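Local coordinates for beta-galactosidase (Streptococcus pneumoniae, PDB 4CU9), which is, in this fragment, a carbohydrate-binding module of a pneumococcal beta-galactosidase, a calcium-bearing domain that probably helps the enzyme attach to glycans, at residues A[17-22]-A[37-42]; A[47-52]-A[174-179]; A[99-104]-A[130-135]. One frame throughout, in Å; residues are numbered along the deposited sequence.

Contact 1: A[17-22]-A[37-42]; sequences NQAFAS and YLNDGD. With CA (calcium ion), chain C.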
loop_
_atom_site.group_PDB
_atom_site.type_symbol
_atom_site.label_atom_id
_atom_site.label_comp_id
_atom_site.label_asym_id
_atom_site.label_seq_id
_atom_site.Cartn_x
_atom_site.Cartn_y
_atom_site.Cartn_z
ATOM N N ASN A 17 0.074 11.772 -7.119
ATOM C CA ASN A 17 0.217 10.331 -6.867
ATOM C C ASN A 17 -1.078 9.676 -6.423
ATOM O O ASN A 17 -1.889 10.263 -5.670
ATOM C CB ASN A 17 1.275 10.025 -5.823
ATOM C CG ASN A 17 2.665 10.526 -6.177
ATOM O OD1 ASN A 17 3.047 10.688 -7.338
ATOM N ND2 ASN A 17 3.478 10.667 -5.140
ATOM N N GLN A 18 -1.278 8.448 -6.898
ATOM C CA GLN A 18 -2.505 7.693 -6.644
ATOM C C GLN A 18 -2.238 6.445 -5.814
ATOM O O GLN A 18 -1.482 5.565 -6.244
ATOM C CB GLN A 18 -3.148 7.280 -7.977
ATOM C CG GLN A 18 -4.421 6.478 -7.802
ATOM C CD GLN A 18 -5.513 7.288 -7.086
ATOM O OE1 GLN A 18 -5.972 8.293 -7.610
ATOM N NE2 GLN A 18 -5.877 6.890 -5.876
ATOM N N ALA A 19 -2.863 6.381 -4.631
ATOM C CA ALA A 19 -2.721 5.241 -3.777
ATOM C C ALA A 19 -3.594 4.145 -4.351
ATOM O O ALA A 19 -4.586 4.415 -5.030
ATOM C CB ALA A 19 -3.125 5.566 -2.354
ATOM N N PHE A 20 -3.163 2.909 -4.160
ATOM C CA PHE A 20 -3.943 1.740 -4.611
ATOM C C PHE A 20 -3.820 0.595 -3.653
ATOM O O PHE A 20 -2.800 0.479 -2.909
ATOM C CB PHE A 20 -3.580 1.318 -6.048
ATOM C CG PHE A 20 -2.218 0.715 -6.147
ATOM C CD1 PHE A 20 -1.118 1.518 -6.295
ATOM C CD2 PHE A 20 -2.066 -0.635 -5.977
ATOM C CE1 PHE A 20 0.154 0.936 -6.345
ATOM C CE2 PHE A 20 -0.814 -1.214 -6.002
ATOM C CZ PHE A 20 0.284 -0.419 -6.178
ATOM N N ALA A 21 -4.794 -0.320 -3.728
ATOM C CA ALA A 21 -4.759 -1.554 -2.972
ATOM C C ALA A 21 -5.433 -2.741 -3.660
ATOM O O ALA A 21 -6.357 -2.572 -4.449
ATOM C CB ALA A 21 -5.326 -1.358 -1.571
ATOM N N SER A 22 -4.926 -3.929 -3.375
ATOM C CA SER A 22 -5.563 -5.160 -3.843
ATOM C C SER A 22 -6.996 -5.315 -3.308
ATOM O O SER A 22 -7.862 -5.847 -4.023
ATOM C CB SER A 22 -4.709 -6.381 -3.491
ATOM O OG SER A 22 -4.517 -6.556 -2.108
ATOM N N TYR A 37 -6.617 7.619 1.823
ATOM C CA TYR A 37 -6.047 8.120 3.062
ATOM C C TYR A 37 -4.579 7.728 3.239
ATOM O O TYR A 37 -3.906 8.297 4.101
ATOM C CB TYR A 37 -6.836 7.642 4.284
ATOM C CG TYR A 37 -8.254 8.149 4.372
ATOM C CD1 TYR A 37 -8.601 9.372 3.837
ATOM C CD2 TYR A 37 -9.248 7.404 4.999
ATOM C CE1 TYR A 37 -9.906 9.858 3.898
ATOM C CE2 TYR A 37 -10.558 7.897 5.098
ATOM C CZ TYR A 37 -10.872 9.125 4.538
ATOM O OH TYR A 37 -12.164 9.664 4.570
ATOM N N LEU A 38 -4.080 6.805 2.406
ATOM C CA LEU A 38 -2.688 6.384 2.456
ATOM C C LEU A 38 -1.674 7.467 2.087
ATOM O O LEU A 38 -0.555 7.447 2.603
ATOM C CB LEU A 38 -2.411 5.227 1.516
ATOM C CG LEU A 38 -2.895 3.835 1.913
ATOM C CD1 LEU A 38 -2.441 2.854 0.851
ATOM C CD2 LEU A 38 -2.332 3.423 3.247
ATOM N N ASN A 39 -2.040 8.370 1.188
ATOM C CA ASN A 39 -1.091 9.421 0.781
ATOM C C ASN A 39 -1.618 10.827 0.841
ATOM O O ASN A 39 -1.277 11.646 -0.010
ATOM C CB ASN A 39 -0.514 9.119 -0.608
ATOM C CG ASN A 39 -1.551 9.210 -1.705
ATOM O OD1 ASN A 39 -2.726 9.054 -1.444
ATOM N ND2 ASN A 39 -1.113 9.464 -2.941
ATOM N N ASP A 40 -2.412 11.130 1.854
ATOM C CA ASP A 40 -3.005 12.464 1.973
ATOM C C ASP A 40 -2.221 13.373 2.919
ATOM O O ASP A 40 -2.642 14.471 3.227
ATOM C CB ASP A 40 -4.470 12.351 2.407
ATOM C CG ASP A 40 -4.639 11.760 3.765
ATOM O OD1 ASP A 40 -3.671 11.341 4.440
ATOM O OD2 ASP A 40 -5.775 11.698 4.202
ATOM N N GLY A 41 -1.085 12.906 3.424
ATOM C CA GLY A 41 -0.324 13.703 4.377
ATOM C C GLY A 41 -0.861 13.716 5.792
ATOM O O GLY A 41 -0.177 14.205 6.693
ATOM N N ASP A 42 -2.084 13.195 5.986
ATOM C CA ASP A 42 -2.773 13.249 7.257
ATOM C C ASP A 42 -2.404 12.005 8.063
ATOM O O ASP A 42 -2.301 10.917 7.514
ATOM C CB ASP A 42 -4.292 13.353 7.042
ATOM C CG ASP A 42 -5.079 13.054 8.293
ATOM O OD1 ASP A 42 -5.319 13.985 9.081
ATOM O OD2 ASP A 42 -5.412 11.861 8.531
HETATM CA CA CA C . -3.034 9.498 5.783
HETATM O O HOH W 1 1.929 10.351 -2.696
HETATM O O HOH W 2 -4.399 8.602 -3.613
HETATM O O HOH W 3 -4.907 9.516 7.139
#
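The carboxamide of N39 reaches the residue just before strand 18-21, where ND2 donates to N17 O at 2.9 Å. With CG between its backbone N and carbonyl carbon (chi1 67°), N39 carries the amide toward N17 and A19. The acceptor lies in the N39 amide plane, but the N-H is bent, and the donor stands well above the N17 carbonyl plane. Two waters complete the polar join: one accepts from N39 ND2 and N17 ND2, and the other accepts from A19 N while donating to N39 OD1 at 2.8 Å. Both ends of the carboxamide are thus satisfied. N17 OD1 turns elsewhere, to R69 N and R77 NH1.

Apolar contact is small: A19 CB rests on L38 CB at 3.9 Å. The same methyl also meets N39 OD1 in van der Waals contact at 3.6 Å.

The loop 37-42 is also the main calcium-binding loop of this galactose-binding-like beta-sandwich. Calcium takes Y37 O (2.2 Å), D40 OD1 (2.4 Å), D42 O and a water, with I177 O and E178 OE1 completing six ligands.

Within the loop, D42 N donates to D40 OD1 from above the carboxylate plane, closing an Asx turn. The calcium-bound water donates to D42 OD2, and D40 OD2 forms a salt bridge with R47.

Contact 2: A[47-52]-A[174-179]; sequences RRWTNW and VAMIEM. With CA (calcium ion), chain C.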
loop_
_atom_site.group_PDB
_atom_site.type_symbol
_atom_site.label_atom_id
_atom_site.label_comp_id
_atom_site.label_asym_id
_atom_site.label_seq_id
_atom_site.Cartn_x
_atom_site.Cartn_y
_atom_site.Cartn_z
ATOM N N ARG A 47 -8.659 8.316 9.891
ATOM C CA ARG A 47 -8.587 8.278 8.439
ATOM C C ARG A 47 -7.572 7.221 8.036
ATOM O O ARG A 47 -6.390 7.504 7.860
ATOM C CB ARG A 47 -8.191 9.633 7.886
ATOM C CG ARG A 47 -9.226 10.733 8.107
ATOM C CD ARG A 47 -8.662 12.105 7.780
ATOM N NE ARG A 47 -8.173 12.224 6.385
ATOM C CZ ARG A 47 -8.921 12.627 5.348
ATOM N NH1 ARG A 47 -10.201 12.941 5.515
ATOM N NH2 ARG A 47 -8.386 12.730 4.133
ATOM N N ARG A 48 -8.028 5.990 7.897
ATOM C CA ARG A 48 -7.112 4.898 7.586
ATOM C C ARG A 48 -7.593 4.080 6.392
ATOM O O ARG A 48 -8.765 4.121 6.021
ATOM C CB ARG A 48 -6.944 4.004 8.801
ATOM C CG ARG A 48 -8.257 3.411 9.255
ATOM C CD ARG A 48 -8.254 3.102 10.711
ATOM N NE ARG A 48 -9.541 2.509 11.078
ATOM C CZ ARG A 48 -10.408 3.028 11.945
ATOM N NH1 ARG A 48 -10.160 4.150 12.589
ATOM N NH2 ARG A 48 -11.532 2.391 12.185
ATOM N N TRP A 49 -6.647 3.413 5.758
ATOM C CA TRP A 49 -6.935 2.349 4.845
ATOM C C TRP A 49 -6.886 1.048 5.635
ATOM O O TRP A 49 -6.011 0.829 6.462
ATOM C CB TRP A 49 -5.910 2.308 3.706
ATOM C CG TRP A 49 -6.008 1.034 2.946
ATOM C CD1 TRP A 49 -6.885 0.747 1.952
ATOM C CD2 TRP A 49 -5.253 -0.132 3.168
ATOM N NE1 TRP A 49 -6.691 -0.537 1.508
ATOM C CE2 TRP A 49 -5.695 -1.101 2.247
ATOM C CE3 TRP A 49 -4.196 -0.454 4.036
ATOM C CZ2 TRP A 49 -5.146 -2.368 2.186
ATOM C CZ3 TRP A 49 -3.657 -1.702 3.973
ATOM C CH2 TRP A 49 -4.139 -2.660 3.066
ATOM N N THR A 50 -7.795 0.148 5.295
ATOM C CA THR A 50 -7.793 -1.158 5.853
ATOM C C THR A 50 -8.384 -2.107 4.815
ATOM O O THR A 50 -9.100 -1.673 3.891
ATOM C CB THR A 50 -8.776 -1.025 7.032
ATOM O OG1 THR A 50 -8.128 -0.611 8.253
ATOM C CG2 THR A 50 -9.708 -2.059 7.137
ATOM N N ASN A 51 -8.082 -3.389 4.951
ATOM C CA ASN A 51 -8.784 -4.432 4.135
ATOM C C ASN A 51 -9.580 -5.338 5.039
ATOM O O ASN A 51 -9.798 -6.504 4.729
ATOM C CB ASN A 51 -7.787 -5.267 3.337
ATOM C CG ASN A 51 -6.981 -6.191 4.225
ATOM O OD1 ASN A 51 -6.624 -5.827 5.359
ATOM N ND2 ASN A 51 -6.688 -7.395 3.726
ATOM N N TRP A 52 -10.025 -4.786 6.169
ATOM C CA TRP A 52 -10.835 -5.518 7.138
ATOM C C TRP A 52 -12.095 -6.088 6.442
ATOM O O TRP A 52 -12.730 -5.455 5.582
ATOM C CB TRP A 52 -11.291 -4.604 8.303
ATOM C CG TRP A 52 -12.031 -5.380 9.382
ATOM C CD1 TRP A 52 -11.473 -6.078 10.394
ATOM C CD2 TRP A 52 -13.446 -5.557 9.496
ATOM N NE1 TRP A 52 -12.444 -6.701 11.145
ATOM C CE2 TRP A 52 -13.674 -6.385 10.614
ATOM C CE3 TRP A 52 -14.546 -5.097 8.756
ATOM C CZ2 TRP A 52 -14.954 -6.764 11.014
ATOM C CZ3 TRP A 52 -15.820 -5.480 9.147
ATOM C CH2 TRP A 52 -16.016 -6.309 10.272
ATOM N N VAL A 174 -5.068 -5.721 7.652
ATOM C CA VAL A 174 -3.986 -4.752 7.880
ATOM C C VAL A 174 -4.596 -3.366 7.855
ATOM O O VAL A 174 -5.553 -3.094 7.091
ATOM C CB VAL A 174 -2.868 -4.888 6.806
ATOM C CG1 VAL A 174 -1.708 -3.881 7.014
ATOM C CG2 VAL A 174 -2.334 -6.304 6.786
ATOM N N ALA A 175 -4.051 -2.467 8.680
ATOM C CA ALA A 175 -4.492 -1.087 8.709
ATOM C C ALA A 175 -3.330 -0.101 8.643
ATOM O O ALA A 175 -2.272 -0.316 9.272
ATOM C CB ALA A 175 -5.339 -0.820 9.953
ATOM N N MET A 176 -3.495 0.938 7.832
ATOM C CA MET A 176 -2.471 1.948 7.650
ATOM C C MET A 176 -3.033 3.328 7.582
ATOM O O MET A 176 -4.110 3.568 6.988
ATOM C CB MET A 176 -1.631 1.744 6.361
ATOM C CG MET A 176 -0.982 0.404 6.195
ATOM S SD MET A 176 0.147 0.302 4.777
ATOM C CE MET A 176 1.502 1.297 5.300
ATOM N N ILE A 177 -2.259 4.251 8.144
ATOM C CA ILE A 177 -2.620 5.659 8.141
ATOM C C ILE A 177 -1.880 6.443 7.067
ATOM O O ILE A 177 -2.384 7.443 6.590
ATOM C CB ILE A 177 -2.357 6.248 9.544
ATOM C CG1 ILE A 177 -3.387 5.681 10.514
ATOM C CG2 ILE A 177 -2.403 7.768 9.559
ATOM C CD1 ILE A 177 -2.926 5.761 11.962
ATOM N N GLU A 178 -0.660 6.021 6.748
ATOM C CA GLU A 178 0.113 6.679 5.723
ATOM C C GLU A 178 1.148 5.739 5.131
ATOM O O GLU A 178 1.702 4.880 5.812
ATOM C CB GLU A 178 0.772 7.966 6.254
ATOM C CG GLU A 178 1.281 8.914 5.170
ATOM C CD GLU A 178 0.208 9.742 4.488
ATOM O OE1 GLU A 178 -0.993 9.687 4.887
ATOM O OE2 GLU A 178 0.561 10.490 3.549
ATOM N N MET A 179 1.383 5.918 3.838
ATOM C CA MET A 179 2.436 5.188 3.139
ATOM C C MET A 179 3.056 6.188 2.185
ATOM O O MET A 179 2.335 6.787 1.391
ATOM C CB MET A 179 1.835 4.023 2.370
ATOM C CG MET A 179 2.777 3.331 1.428
ATOM S SD MET A 179 2.013 2.032 0.474
ATOM C CE MET A 179 1.389 0.883 1.668
HETATM CA CA CA C . -3.034 9.498 5.783
HETATM O O HOH W 3 -4.907 9.516 7.139
#
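W49 and M176 face each other as an antiparallel hydrogen-bonded pair, W49 N giving to M176 O at 2.8 Å and M176 N to W49 O at 2.9 Å.

With CG anti to the backbone N (chi1 167°), the W49 indole is carried to the side of M176 and V174, and M176 CG meets its edge, near the ring plane, 4.0 Å from W49 CE3. M176 SD lies 5.4 Å from the centroid of the six-membered ring, an oblique Met-aromatic contact. CZ3 of the same ring also packs on V174 CG1, while the indole NE1 is bonded to T24 OG1.

On the other face, T50 and A175 form the non-hydrogen-bonded pair, T50 OG1 lying 3.3 Å from A175 CB. R48 CB sits 3.4 Å from M176 O; from there the extended arginine chain leads away, and its NH1 is bonded to E45 O.

N51 extends the pairing with its side chain. CG stands between the backbone N and carbonyl carbon (chi1 71°), bringing the amide toward V174, and OD1 accepts from V174 N at 2.8 Å, in the amide carbonyl plane. N51 N gives a weak bond to V174 O.

At I177 the strand turns a corner, and I177 and E178 both face H85 in a classic beta bulge. There I177 O and E178 OE1 (2.2 Å) bind calcium. R47 O receives a bond from the calcium-bound water, which links the start of 47-52 to the metal indirectly.

Strand 49-50 lies along strand 173-182, which also pairs with 73-86 and 92-93; M176 packs on L84 and F86, T50 and A175 on T92, and W49 and V174 on V62 of strand 61-70.

Contact 3: A[99-104]-A[130-135]; sequences VLERYV and ENWEAV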
loop_
_atom_site.group_PDB
_atom_site.type_symbol
_atom_site.label_atom_id
_atom_site.label_comp_id
_atom_site.label_asym_id
_atom_site.label_seq_id
_atom_site.Cartn_x
_atom_site.Cartn_y
_atom_site.Cartn_z
ATOM N N VAL A 99 6.804 -7.179 2.494
ATOM C CA VAL A 99 7.765 -7.238 1.376
ATOM C C VAL A 99 7.614 -5.971 0.548
ATOM O O VAL A 99 6.460 -5.589 0.158
ATOM C CB VAL A 99 7.505 -8.441 0.445
ATOM C CG1 VAL A 99 8.452 -8.431 -0.735
ATOM C CG2 VAL A 99 7.589 -9.742 1.234
ATOM N N LEU A 100 8.727 -5.298 0.294
ATOM C CA LEU A 100 8.726 -4.130 -0.600
ATOM C C LEU A 100 8.899 -4.594 -2.033
ATOM O O LEU A 100 9.820 -5.332 -2.349
ATOM C CB LEU A 100 9.855 -3.151 -0.246
ATOM C CG LEU A 100 10.016 -1.881 -1.094
ATOM C CD1 LEU A 100 8.785 -0.988 -0.991
ATOM C CD2 LEU A 100 11.240 -1.103 -0.637
ATOM N N GLU A 101 8.090 -4.066 -2.935
ATOM C CA GLU A 101 8.198 -4.383 -4.334
ATOM C C GLU A 101 8.074 -3.188 -5.246
ATOM O O GLU A 101 7.332 -2.226 -4.993
ATOM C CB GLU A 101 7.139 -5.417 -4.744
ATOM C CG GLU A 101 7.271 -6.731 -4.009
ATOM C CD GLU A 101 6.182 -7.740 -4.328
ATOM O OE1 GLU A 101 5.016 -7.328 -4.522
ATOM O OE2 GLU A 101 6.520 -8.956 -4.380
ATOM N N ARG A 102 8.802 -3.271 -6.355
ATOM C CA ARG A 102 8.734 -2.256 -7.397
ATOM C C ARG A 102 8.053 -2.834 -8.628
ATOM O O ARG A 102 8.221 -4.001 -8.947
ATOM C CB ARG A 102 10.137 -1.735 -7.744
ATOM C CG ARG A 102 11.076 -2.774 -8.322
ATOM C CD ARG A 102 12.474 -2.187 -8.513
ATOM N NE ARG A 102 13.465 -3.177 -8.942
ATOM C CZ ARG A 102 13.772 -3.451 -10.204
ATOM N NH1 ARG A 102 13.169 -2.834 -11.197
ATOM N NH2 ARG A 102 14.711 -4.348 -10.469
ATOM N N TYR A 103 7.280 -2.009 -9.328
ATOM C CA TYR A 103 6.559 -2.472 -10.489
ATOM C C TYR A 103 7.535 -2.677 -11.654
ATOM O O TYR A 103 8.327 -1.805 -11.943
ATOM C CB TYR A 103 5.443 -1.504 -10.854
ATOM C CG TYR A 103 4.615 -1.967 -12.013
ATOM C CD1 TYR A 103 3.751 -3.054 -11.871
ATOM C CD2 TYR A 103 4.705 -1.339 -13.265
ATOM C CE1 TYR A 103 3.003 -3.490 -12.947
ATOM C CE2 TYR A 103 3.966 -1.793 -14.346
ATOM C CZ TYR A 103 3.112 -2.860 -14.169
ATOM O OH TYR A 103 2.338 -3.319 -15.219
ATOM N N VAL A 104 7.462 -3.834 -12.295
ATOM C CA VAL A 104 8.313 -4.146 -13.445
ATOM C C VAL A 104 7.473 -4.692 -14.604
ATOM O O VAL A 104 8.023 -5.285 -15.540
ATOM C CB VAL A 104 9.387 -5.188 -13.091
ATOM C CG1 VAL A 104 10.413 -4.656 -12.082
ATOM C CG2 VAL A 104 8.744 -6.473 -12.561
ATOM N N GLU A 130 4.036 -11.640 -11.190
ATOM C CA GLU A 130 5.330 -11.585 -11.930
ATOM C C GLU A 130 5.674 -10.152 -12.362
ATOM O O GLU A 130 6.761 -9.887 -12.792
ATOM C CB GLU A 130 5.296 -12.477 -13.169
ATOM C CG GLU A 130 5.299 -13.965 -12.828
ATOM C CD GLU A 130 6.548 -14.397 -12.070
ATOM O OE1 GLU A 130 7.661 -14.123 -12.569
ATOM O OE2 GLU A 130 6.412 -14.983 -10.970
ATOM N N ASN A 131 4.736 -9.229 -12.215
ATOM C CA ASN A 131 4.972 -7.813 -12.554
ATOM C C ASN A 131 5.507 -6.986 -11.388
ATOM O O ASN A 131 5.578 -5.746 -11.482
ATOM C CB ASN A 131 3.681 -7.206 -13.076
ATOM C CG ASN A 131 3.309 -7.721 -14.460
ATOM O OD1 ASN A 131 4.170 -8.182 -15.195
ATOM N ND2 ASN A 131 2.011 -7.653 -14.814
ATOM N N TRP A 132 5.943 -7.668 -10.326
ATOM C CA TRP A 132 6.426 -7.000 -9.120
ATOM C C TRP A 132 7.746 -7.694 -8.731
ATOM O O TRP A 132 7.807 -8.932 -8.671
ATOM C CB TRP A 132 5.415 -7.098 -7.995
ATOM C CG TRP A 132 4.122 -6.360 -8.304
ATOM C CD1 TRP A 132 2.988 -6.899 -8.780
ATOM C CD2 TRP A 132 3.873 -4.971 -8.158
ATOM N NE1 TRP A 132 2.005 -5.941 -8.939
ATOM C CE2 TRP A 132 2.537 -4.730 -8.589
ATOM C CE3 TRP A 132 4.638 -3.890 -7.712
ATOM C CZ2 TRP A 132 1.979 -3.480 -8.554
ATOM C CZ3 TRP A 132 4.083 -2.660 -7.698
ATOM C CH2 TRP A 132 2.777 -2.446 -8.112
ATOM N N GLU A 133 8.746 -6.880 -8.447
ATOM C CA GLU A 133 10.083 -7.355 -8.033
ATOM C C GLU A 133 10.392 -6.892 -6.606
ATOM O O GLU A 133 10.317 -5.692 -6.297
ATOM C CB GLU A 133 11.119 -6.828 -9.033
ATOM C CG GLU A 133 12.577 -7.133 -8.703
ATOM C CD GLU A 133 13.034 -8.503 -9.108
ATOM O OE1 GLU A 133 12.178 -9.387 -9.385
ATOM O OE2 GLU A 133 14.277 -8.703 -9.152
ATOM N N ALA A 134 10.788 -7.851 -5.761
ATOM C CA ALA A 134 11.155 -7.584 -4.380
ATOM C C ALA A 134 12.368 -6.663 -4.257
ATOM O O ALA A 134 13.348 -6.762 -5.032
ATOM C CB ALA A 134 11.422 -8.885 -3.612
ATOM N N VAL A 135 12.302 -5.786 -3.267
ATOM C CA VAL A 135 13.371 -4.818 -3.006
ATOM C C VAL A 135 13.837 -5.034 -1.555
ATOM O O VAL A 135 13.045 -4.885 -0.626
ATOM C CB VAL A 135 12.891 -3.377 -3.285
ATOM C CG1 VAL A 135 13.911 -2.334 -2.849
ATOM C CG2 VAL A 135 12.549 -3.191 -4.765
HETATM O O HOH W 4 11.246 -6.626 0.441
HETATM O O HOH W 5 14.831 -4.819 -6.936
#
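Two neighbouring antiparallel strands of the beta-sandwich meet here, 97-103 and 132-139, and Y103 and W132 form an aromatic pair across them. Y103 holds CG anti to the backbone N (chi1 -177°), which sets the edge of its ring at the face of W132, with centroids 5.2 Å apart and planes at 68°, an edge-to-face (T-shaped) stack. Y103 CB lies over the same indole as a CH-pi contact, 4.1 Å from the centroid of the six-membered ring. W132 NE1 is bonded to F126 O, and R162 makes a cation-pi contact with the indole.

On the same face of the sheet, E101 crosses W132 at about a right angle, and its OE1 comes within 3.5 Å of W132 CB. The carboxylate is nearly parallel to the indole and forms salt bridges with R162 and R164 of the adjoining strand 160-166.

Backbone bonds between R102 and E133 run both ways, R102 N to E133 O and E133 N to R102 O, the latter at 3.0 Å. Farther along, V104 N donates to N131 O at 2.8 Å.

The face bearing L100, R102, E133 and V135 is partly apolar: L100 CD2 touches V135 CG1 at 3.7 Å, and V135 CG2 packs against R102 CG and CD. The R102 chain runs extended from CG to NE, side by side with E133, whose CB lies over one guanidinium face. R102 NH2 and E133 OE2 are 4.6 Å apart, the oxygen well out of the guanidinium plane, so this is no salt bridge and probably at most a long-range attraction. At the guanidinium edge a water accepts from NE and donates to A134 O.

How the contacts relate
Contacts 1 and 2 share the calcium ion and one of its waters. The loop of contact 1 and the strand corner of contact 2 supply its protein ligands, and a probable hydrogen bond from M179 N to L38 O further joins them. Contact 2 is the buried member, combining strand pairing with methionine and tryptophan packing; contact 1 is partly buried and relies on an asparagine amide and waters. Contact 3, across the chain's centre from both and without metal, is the most exposed. It joins two strands through backbone bonds, aromatic stacking, the outlying R102 and E133, and a buried E101 carboxylate paired with arginines. It touches contact 1 where F20 packs on W132 but does not touch contact 2, although all three reach the same sheet.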